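Side-chain contact in peptidyl-prolyl cis-trans isomerase ([Pseudomonas syringae] pv. tomato str. DC3000, PDB 5XB0), which probably catalyses the cis-trans isomerisation of peptide bonds preceding proline, through the FKBP-type domain that makes up most of this fragment: residues S82-A87 and L122-E127. Residues are numbered along the deposited sequence; the frame is centred on the assembly and turned at random.
Sequences SGWTSA and LVFEIE
Trp-84 reaches from the short helix 82-87 to the strand 122-132 and sets the edge of its indole against one face of the Phe-124 ring. The pair is T-shaped: the five-membered ring and the phenyl ring have centroids 4.5 Å apart and planes turned 76° to each other. NE1 of Trp-84 stands 3.4 Å above the phenyl plane, over its centre. It lies almost equally far from all six ring carbons, CE2 of Phe-124 being 3.6 Å from NE1 of Trp-84. The N-H of Trp-84 points nearly straight at the middle of the phenyl face, so the pi cloud receives the polar edge of a buried indole. Beside NE1, CZ2 of Trp-84 packs 3.7 Å from CD1 of Phe-124, so the six-membered ring also shares in the contact.

The second contact is purely apolar. Ile-126, two residues along on the same side of the strand, brings the end of its longer branch to the indole: CD1 lies 3.8 Å from CE2 of Trp-84, above the ring plane but displaced toward the rim. With CG1 anti to the carbonyl carbon (chi1 -59°) and the chain then extended (chi2 175°), CD1 meets the indole while CG2 does not. Phe-124 and Ile-126 thus meet Trp-84 in different ways, one at its edge and the other obliquely.

Tyr-56 adds another edge-to-face ring pair to Trp-84, and Val-54 and Ile-101 on the flanking strands also touch the indole. A bound tartaric acid, probably from the crystallisation liquor, lies close to the Trp-84 side chain, consistent with a pocket beside the indole. A tryptophan on a short helix, packed against the concave side of a curved antiparallel sheet, is characteristic of the FKBP fold, where such an indole forms the floor of the proline-binding pocket; Trp-84 probably corresponds to it.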
loop_
_atom_site.group_PDB
_atom_site.type_symbol
_atom_site.label_atom_id
_atom_site.label_comp_id
_atom_site.label_asym_id
_atom_site.label_seq_id
_atom_site.Cartn_x
_atom_site.Cartn_y
_atom_site.Cartn_z
ATOM N N SER A 82 2.111 7.746 2.720
ATOM C CA SER A 82 3.161 7.432 3.675
ATOM C C SER A 82 3.374 5.929 3.837
ATOM O O SER A 82 4.474 5.509 4.170
ATOM C CB SER A 82 2.872 8.103 5.028
ATOM O OG SER A 82 1.586 7.787 5.502
ATOM N N GLY A 83 2.352 5.120 3.570
ATOM C CA GLY A 83 2.503 3.679 3.636
ATOM C C GLY A 83 3.504 3.156 2.612
ATOM O O GLY A 83 4.219 2.195 2.871
ATOM N N TRP A 84 3.552 3.782 1.436
ATOM C CA TRP A 84 4.593 3.421 0.461
ATOM C C TRP A 84 5.971 3.872 0.948
ATOM O O TRP A 84 6.960 3.143 0.835
ATOM C CB TRP A 84 4.319 4.050 -0.910
ATOM C CG TRP A 84 3.359 3.301 -1.798
ATOM C CD1 TRP A 84 2.261 2.589 -1.414
ATOM C CD2 TRP A 84 3.424 3.208 -3.223
ATOM N NE1 TRP A 84 1.635 2.053 -2.517
ATOM C CE2 TRP A 84 2.329 2.425 -3.640
ATOM C CE3 TRP A 84 4.303 3.717 -4.188
ATOM C CZ2 TRP A 84 2.092 2.129 -4.982
ATOM C CZ3 TRP A 84 4.067 3.422 -5.529
ATOM C CH2 TRP A 84 2.968 2.640 -5.909
ATOM N N THR A 85 6.035 5.096 1.463
ATOM C CA THR A 85 7.300 5.647 1.929
ATOM C C THR A 85 8.016 4.717 2.900
ATOM O O THR A 85 9.203 4.449 2.764
ATOM C CB THR A 85 7.091 6.997 2.611
ATOM O OG1 THR A 85 6.406 7.878 1.712
ATOM C CG2 THR A 85 8.442 7.607 2.985
ATOM N N SER A 86 7.291 4.236 3.899
ATOM C CA SER A 86 7.908 3.381 4.892
ATOM C C SER A 86 8.091 1.963 4.373
ATOM O O SER A 86 9.150 1.377 4.542
ATOM C CB SER A 86 7.086 3.364 6.181
ATOM O OG SER A 86 5.750 2.992 5.920
ATOM N N ALA A 87 7.056 1.400 3.762
ATOM C CA ALA A 87 7.119 -0.015 3.426
ATOM C C ALA A 87 8.173 -0.290 2.360
ATOM O O ALA A 87 8.917 -1.269 2.450
ATOM C CB ALA A 87 5.756 -0.516 2.961
ATOM N N LEU A 122 -6.104 0.140 1.818
ATOM C CA LEU A 122 -5.825 -0.100 0.400
ATOM C C LEU A 122 -4.968 -1.340 0.222
ATOM O O LEU A 122 -4.094 -1.613 1.042
ATOM C CB LEU A 122 -5.121 1.106 -0.220
ATOM C CG LEU A 122 -5.843 2.449 -0.081
ATOM C CD1 LEU A 122 -5.038 3.557 -0.760
ATOM C CD2 LEU A 122 -7.240 2.339 -0.687
ATOM N N VAL A 123 -5.209 -2.079 -0.858
ATOM C CA VAL A 123 -4.434 -3.283 -1.153
ATOM C C VAL A 123 -3.656 -3.079 -2.437
ATOM O O VAL A 123 -4.243 -2.837 -3.483
ATOM C CB VAL A 123 -5.337 -4.516 -1.294
ATOM C CG1 VAL A 123 -4.503 -5.758 -1.513
ATOM C CG2 VAL A 123 -6.222 -4.667 -0.043
ATOM N N PHE A 124 -2.332 -3.142 -2.345
ATOM C CA PHE A 124 -1.476 -2.967 -3.518
ATOM C C PHE A 124 -0.759 -4.243 -3.889
ATOM O O PHE A 124 -0.331 -4.993 -3.021
ATOM C CB PHE A 124 -0.420 -1.894 -3.263
ATOM C CG PHE A 124 -0.956 -0.507 -3.233
ATOM C CD1 PHE A 124 -1.026 0.240 -4.396
ATOM C CD2 PHE A 124 -1.362 0.068 -2.041
ATOM C CE1 PHE A 124 -1.514 1.543 -4.368
ATOM C CE2 PHE A 124 -1.860 1.368 -2.012
ATOM C CZ PHE A 124 -1.927 2.103 -3.179
ATOM N N GLU A 125 -0.614 -4.486 -5.184
ATOM C CA GLU A 125 0.393 -5.429 -5.631
ATOM C C GLU A 125 1.461 -4.620 -6.356
ATOM O O GLU A 125 1.135 -3.853 -7.248
ATOM C CB GLU A 125 -0.221 -6.505 -6.524
ATOM C CG GLU A 125 -1.148 -7.424 -5.734
ATOM C CD GLU A 125 -1.344 -8.781 -6.378
ATOM O OE1 GLU A 125 -0.529 -9.159 -7.248
ATOM O OE2 GLU A 125 -2.312 -9.474 -5.999
ATOM N N ILE A 126 2.718 -4.770 -5.943
ATOM C CA ILE A 126 3.807 -3.929 -6.429
ATOM C C ILE A 126 4.988 -4.768 -6.881
ATOM O O ILE A 126 5.421 -5.664 -6.169
ATOM C CB ILE A 126 4.285 -2.950 -5.337
ATOM C CG1 ILE A 126 3.131 -2.059 -4.878
ATOM C CG2 ILE A 126 5.461 -2.112 -5.832
ATOM C CD1 ILE A 126 3.484 -1.166 -3.730
ATOM N N GLU A 127 5.489 -4.486 -8.077
ATOM C CA GLU A 127 6.753 -5.050 -8.544
ATOM C C GLU A 127 7.793 -3.942 -8.564
ATOM O O GLU A 127 7.586 -2.905 -9.197
ATOM C CB GLU A 127 6.616 -5.668 -9.936
ATOM C CG GLU A 127 7.929 -6.313 -10.398
ATOM C CD GLU A 127 7.841 -6.964 -11.759
ATOM O OE1 GLU A 127 8.705 -7.826 -12.041
ATOM O OE2 GLU A 127 6.926 -6.611 -12.541
#